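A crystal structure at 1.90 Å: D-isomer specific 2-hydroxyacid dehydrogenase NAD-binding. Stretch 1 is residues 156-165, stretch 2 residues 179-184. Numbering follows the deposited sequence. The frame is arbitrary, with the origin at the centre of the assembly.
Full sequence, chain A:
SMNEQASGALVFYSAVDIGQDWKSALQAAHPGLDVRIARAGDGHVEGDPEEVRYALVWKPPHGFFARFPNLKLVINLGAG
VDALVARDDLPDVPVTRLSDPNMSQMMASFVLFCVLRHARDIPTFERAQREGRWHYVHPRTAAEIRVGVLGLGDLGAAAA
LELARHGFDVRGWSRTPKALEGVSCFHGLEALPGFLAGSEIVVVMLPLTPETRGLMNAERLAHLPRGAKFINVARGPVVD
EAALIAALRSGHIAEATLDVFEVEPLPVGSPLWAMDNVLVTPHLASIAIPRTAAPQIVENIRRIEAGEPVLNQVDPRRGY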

ATOM      1  N   GLY A 156       3.870  17.322   0.534  1.00 26.59           N
ATOM      2  CA  GLY A 156       2.671  17.116  -0.249  1.00 24.94           C
ATOM      3  C   GLY A 156       2.918  17.078  -1.758  1.00 24.88           C
ATOM      4  O   GLY A 156       2.349  16.242  -2.478  1.00 22.92           O
ATOM      5  N   ALA A 157       3.764  17.996  -2.232  1.00 25.72           N
ATOM      6  CA  ALA A 157       4.189  17.990  -3.615  1.00 26.42           C
ATOM      7  C   ALA A 157       4.882  16.698  -4.001  1.00 26.47           C
ATOM      8  O   ALA A 157       4.557  16.103  -5.041  1.00 27.19           O
ATOM      9  N   ALA A 158       5.777  16.189  -3.166  1.00 26.42           N
ATOM     10  CA  ALA A 158       6.416  14.896  -3.504  1.00 26.65           C
ATOM     11  C   ALA A 158       5.424  13.733  -3.544  1.00 25.88           C
ATOM     12  O   ALA A 158       5.503  12.838  -4.453  1.00 25.67           O
ATOM     13  N   ALA A 159       4.477  13.714  -2.600  1.00 24.41           N
ATOM     14  CA  ALA A 159       3.461  12.638  -2.604  1.00 23.92           C
ATOM     15  C   ALA A 159       2.562  12.776  -3.824  1.00 23.04           C
ATOM     16  O   ALA A 159       2.247  11.768  -4.520  1.00 23.20           O
ATOM     17  N   ALA A 160       2.134  13.995  -4.144  1.00 22.99           N
ATOM     18  CA  ALA A 160       1.294  14.183  -5.345  1.00 23.10           C
ATOM     19  C   ALA A 160       1.974  13.759  -6.683  1.00 24.29           C
ATOM     20  O   ALA A 160       1.358  13.091  -7.513  1.00 22.74           O
ATOM     21  N   LEU A 161       3.241  14.094  -6.850  1.00 24.81           N
ATOM     22  CA  LEU A 161       4.024  13.641  -8.011  1.00 26.79           C
ATOM     23  C   LEU A 161       4.127  12.125  -8.063  1.00 26.42           C
ATOM     24  O   LEU A 161       4.008  11.515  -9.158  1.00 25.58           O
ATOM     25  N   GLU A 162       4.352  11.489  -6.914  1.00 26.53           N
ATOM     26  CA  GLU A 162       4.462  10.014  -6.882  1.00 29.22           C
ATOM     27  C   GLU A 162       3.138   9.340  -7.233  1.00 26.61           C
ATOM     28  O   GLU A 162       3.100   8.365  -7.972  1.00 25.95           O
ATOM     29  N   LEU A 163       2.051   9.862  -6.692  1.00 25.66           N
ATOM     30  CA  LEU A 163       0.704   9.372  -7.056  1.00 25.17           C
ATOM     31  C   LEU A 163       0.387   9.460  -8.546  1.00 26.37           C
ATOM     32  O   LEU A 163      -0.208   8.538  -9.143  1.00 25.49           O
ATOM     33  N   ALA A 164       0.827  10.533  -9.184  1.00 26.39           N
ATOM     34  CA  ALA A 164       0.588  10.684 -10.591  1.00 26.93           C
ATOM     35  C   ALA A 164       1.300   9.642 -11.418  1.00 28.10           C
ATOM     36  O   ALA A 164       0.742   9.241 -12.442  1.00 27.18           O
ATOM     37  N   ARG A 165       2.422   9.089 -10.938  1.00 28.50           N
ATOM     38  CA  ARG A 165       3.090   7.992 -11.645  1.00 31.03           C
ATOM     39  C   ARG A 165       2.271   6.735 -11.712  1.00 30.60           C
ATOM     40  O   ARG A 165       2.473   5.924 -12.608  1.00 30.67           O
ATOM     41  N   ALA A 179       2.727  24.626  -9.821  1.00 38.32           N
ATOM     42  CA  ALA A 179       2.828  23.989 -11.098  1.00 37.58           C
ATOM     43  C   ALA A 179       3.586  22.687 -10.881  1.00 37.09           C
ATOM     44  O   ALA A 179       4.792  22.701 -10.710  1.00 41.64           O
ATOM     45  N   LEU A 180       2.869  21.589 -10.822  1.00 33.72           N
ATOM     46  CA  LEU A 180       3.459  20.287 -10.620  1.00 34.09           C
ATOM     47  C   LEU A 180       3.037  19.428 -11.798  1.00 36.61           C
ATOM     48  O   LEU A 180       1.844  19.296 -12.091  1.00 34.06           O
ATOM     49  N   GLU A 181       4.030  18.870 -12.480  1.00 39.10           N
ATOM     50  CA  GLU A 181       3.814  18.140 -13.712  1.00 42.96           C
ATOM     51  C   GLU A 181       2.905  16.939 -13.470  1.00 39.54           C
ATOM     52  O   GLU A 181       3.122  16.152 -12.551  1.00 38.92           O
ATOM     53  N   GLY A 182       1.852  16.825 -14.274  1.00 36.13           N
ATOM     54  CA  GLY A 182       0.862  15.742 -14.118  1.00 32.81           C
ATOM     55  C   GLY A 182      -0.128  15.815 -12.955  1.00 30.97           C
ATOM     56  O   GLY A 182      -0.854  14.824 -12.685  1.00 30.22           O
ATOM     57  N   VAL A 183      -0.176  16.956 -12.255  1.00 28.35           N
ATOM     58  CA  VAL A 183      -1.070  17.154 -11.119  1.00 25.97           C
ATOM     59  C   VAL A 183      -1.981  18.330 -11.417  1.00 24.53           C
ATOM     60  O   VAL A 183      -1.520  19.389 -11.819  1.00 24.73           O
ATOM     61  N   SER A 184      -3.280  18.154 -11.209  1.00 24.12           N
ATOM     62  CA  SER A 184      -4.238  19.252 -11.386  1.00 24.94           C
ATOM     63  C   SER A 184      -4.226  20.097 -10.126  1.00 24.54           C
ATOM     64  O   SER A 184      -4.801  19.726  -9.098  1.00 25.89           O
TER

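This is a small, apolar contact in which one flank of an alanine-rich helix packs against a loop that folds through a type II beta turn. No hydrogen bond or salt bridge links the two stretches, and together they bury 282 Å².

On the helix, Ala157, Ala160, Leu161 and Ala164 make the contact. The steps from Ala157 to Ala160 and Leu161, and from these to Ala164, are three or four residues, about one helical turn, so all four lie along one side of the helix. Ala160 and Ala164 point toward the loop. Ala157 and Leu161 point sideways. Leu161 has chi1 m and chi2 t, and this conformation brings its end nearer the loop. Ala158 points away and takes no part.

From the loop, Leu180 and Val183 point toward the helix. Leu180 is m, t. Its CD1 lies 3.9 Å from Ala157 CB, and its CB lies 4.3 Å from Leu161 CD2. Val183 has chi1 t. Its CG2 sits 4.1 Å from Ala160 CB and 4.4 Å from Ala164 CB. The same CG2 is 3.7 Å from Ala160 O, so the methyl also packs on the helix backbone.

The turn brings its own backbone close to the helix. It is closed by a hydrogen bond from Val183 N to Leu180 O, 3.1 Å. Leu161 CD2 approaches Glu181 O at 3.5 Å, and Ala164 CB approaches Gly182 O at 3.7 Å. Both are van der Waals contacts. Gly182 has a positive phi of 74°, which favours glycine. A CB there would point toward the helix, about 3.8 Å from Ala164 CB.

The charged groups stay out of the contact. Glu181 is t, p, and its end leads away from the helix. Within the helix stretch, Arg165 NE and Glu162 OE2 form a long salt bridge at 3.8 Å. Glu162 OE1 and Arg165 NH2 are hydrogen-bonded elsewhere in the structure.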

ATOM      1  CB  ALA A 157       5.065  19.183  -3.937  1.00 27.86           C
ATOM      2  CB  ALA A 158       7.560  14.570  -2.556  1.00 29.14           C
ATOM      3  CB  ALA A 159       2.637  12.712  -1.316  1.00 23.74           C
ATOM      4  CB  ALA A 160       0.761  15.589  -5.428  1.00 23.61           C
ATOM      5  CB  LEU A 161       5.455  14.217  -7.998  1.00 28.58           C
ATOM      6  CG  LEU A 161       5.551  15.723  -8.274  1.00 31.29           C
ATOM      7  CD1 LEU A 161       6.952  16.248  -7.904  1.00 33.22           C
ATOM      8  CD2 LEU A 161       5.179  15.999  -9.708  1.00 32.60           C
ATOM      9  CB  GLU A 162       4.939   9.491  -5.525  1.00 32.33           C
ATOM     10  CG  GLU A 162       5.234   7.974  -5.524  1.00 36.28           C
ATOM     11  CD  GLU A 162       6.324   7.525  -6.500  1.00 41.42           C
ATOM     12  OE1 GLU A 162       7.286   8.291  -6.775  1.00 44.01           O
ATOM     13  OE2 GLU A 162       6.231   6.359  -6.991  1.00 48.83           O
ATOM     14  CB  LEU A 163      -0.347  10.109  -6.244  1.00 24.00           C
ATOM     15  CG  LEU A 163      -0.448   9.813  -4.755  1.00 24.18           C
ATOM     16  CD1 LEU A 163      -1.358  10.812  -4.062  1.00 23.57           C
ATOM     17  CD2 LEU A 163      -0.951   8.398  -4.503  1.00 24.27           C
ATOM     18  CB  ALA A 164       0.939  12.088 -11.055  1.00 27.36           C
ATOM     19  CB  ARG A 165       4.439   7.644 -11.021  1.00 34.68           C
ATOM     20  CG  ARG A 165       5.406   8.805 -10.961  1.00 37.81           C
ATOM     21  CD  ARG A 165       6.740   8.374 -10.315  1.00 41.30           C
ATOM     22  NE  ARG A 165       7.114   6.996 -10.676  1.00 46.45           N
ATOM     23  CZ  ARG A 165       7.960   6.655 -11.652  1.00 52.01           C
ATOM     24  NH1 ARG A 165       8.561   7.581 -12.400  1.00 55.68           N
ATOM     25  NH2 ARG A 165       8.218   5.377 -11.893  1.00 54.02           N
ATOM     26  CB  ALA A 179       3.562  24.882 -12.074  1.00 38.41           C
ATOM     27  CB  LEU A 180       2.967  19.677  -9.334  1.00 33.93           C
ATOM     28  CG  LEU A 180       3.384  20.372  -8.051  1.00 34.06           C
ATOM     29  CD1 LEU A 180       2.626  19.690  -6.903  1.00 33.91           C
ATOM     30  CD2 LEU A 180       4.897  20.324  -7.842  1.00 35.87           C
ATOM     31  CB  GLU A 181       5.166  17.710 -14.287  1.00 48.35           C
ATOM     32  CG  GLU A 181       5.080  16.899 -15.563  1.00 54.33           C
ATOM     33  CD  GLU A 181       4.346  17.623 -16.676  1.00 59.33           C
ATOM     34  OE1 GLU A 181       4.392  18.880 -16.732  1.00 63.20           O
ATOM     35  OE2 GLU A 181       3.722  16.916 -17.500  1.00 65.96           O
ATOM     36  CB  VAL A 183      -0.258  17.398  -9.797  1.00 25.30           C
ATOM     37  CG1 VAL A 183      -1.174  17.658  -8.603  1.00 26.27           C
ATOM     38  CG2 VAL A 183       0.658  16.194  -9.481  1.00 26.26           C
ATOM     39  CB  SER A 184      -5.645  18.731 -11.692  1.00 26.34           C
ATOM     40  OG  SER A 184      -5.653  17.996 -12.899  1.00 28.01           O
TER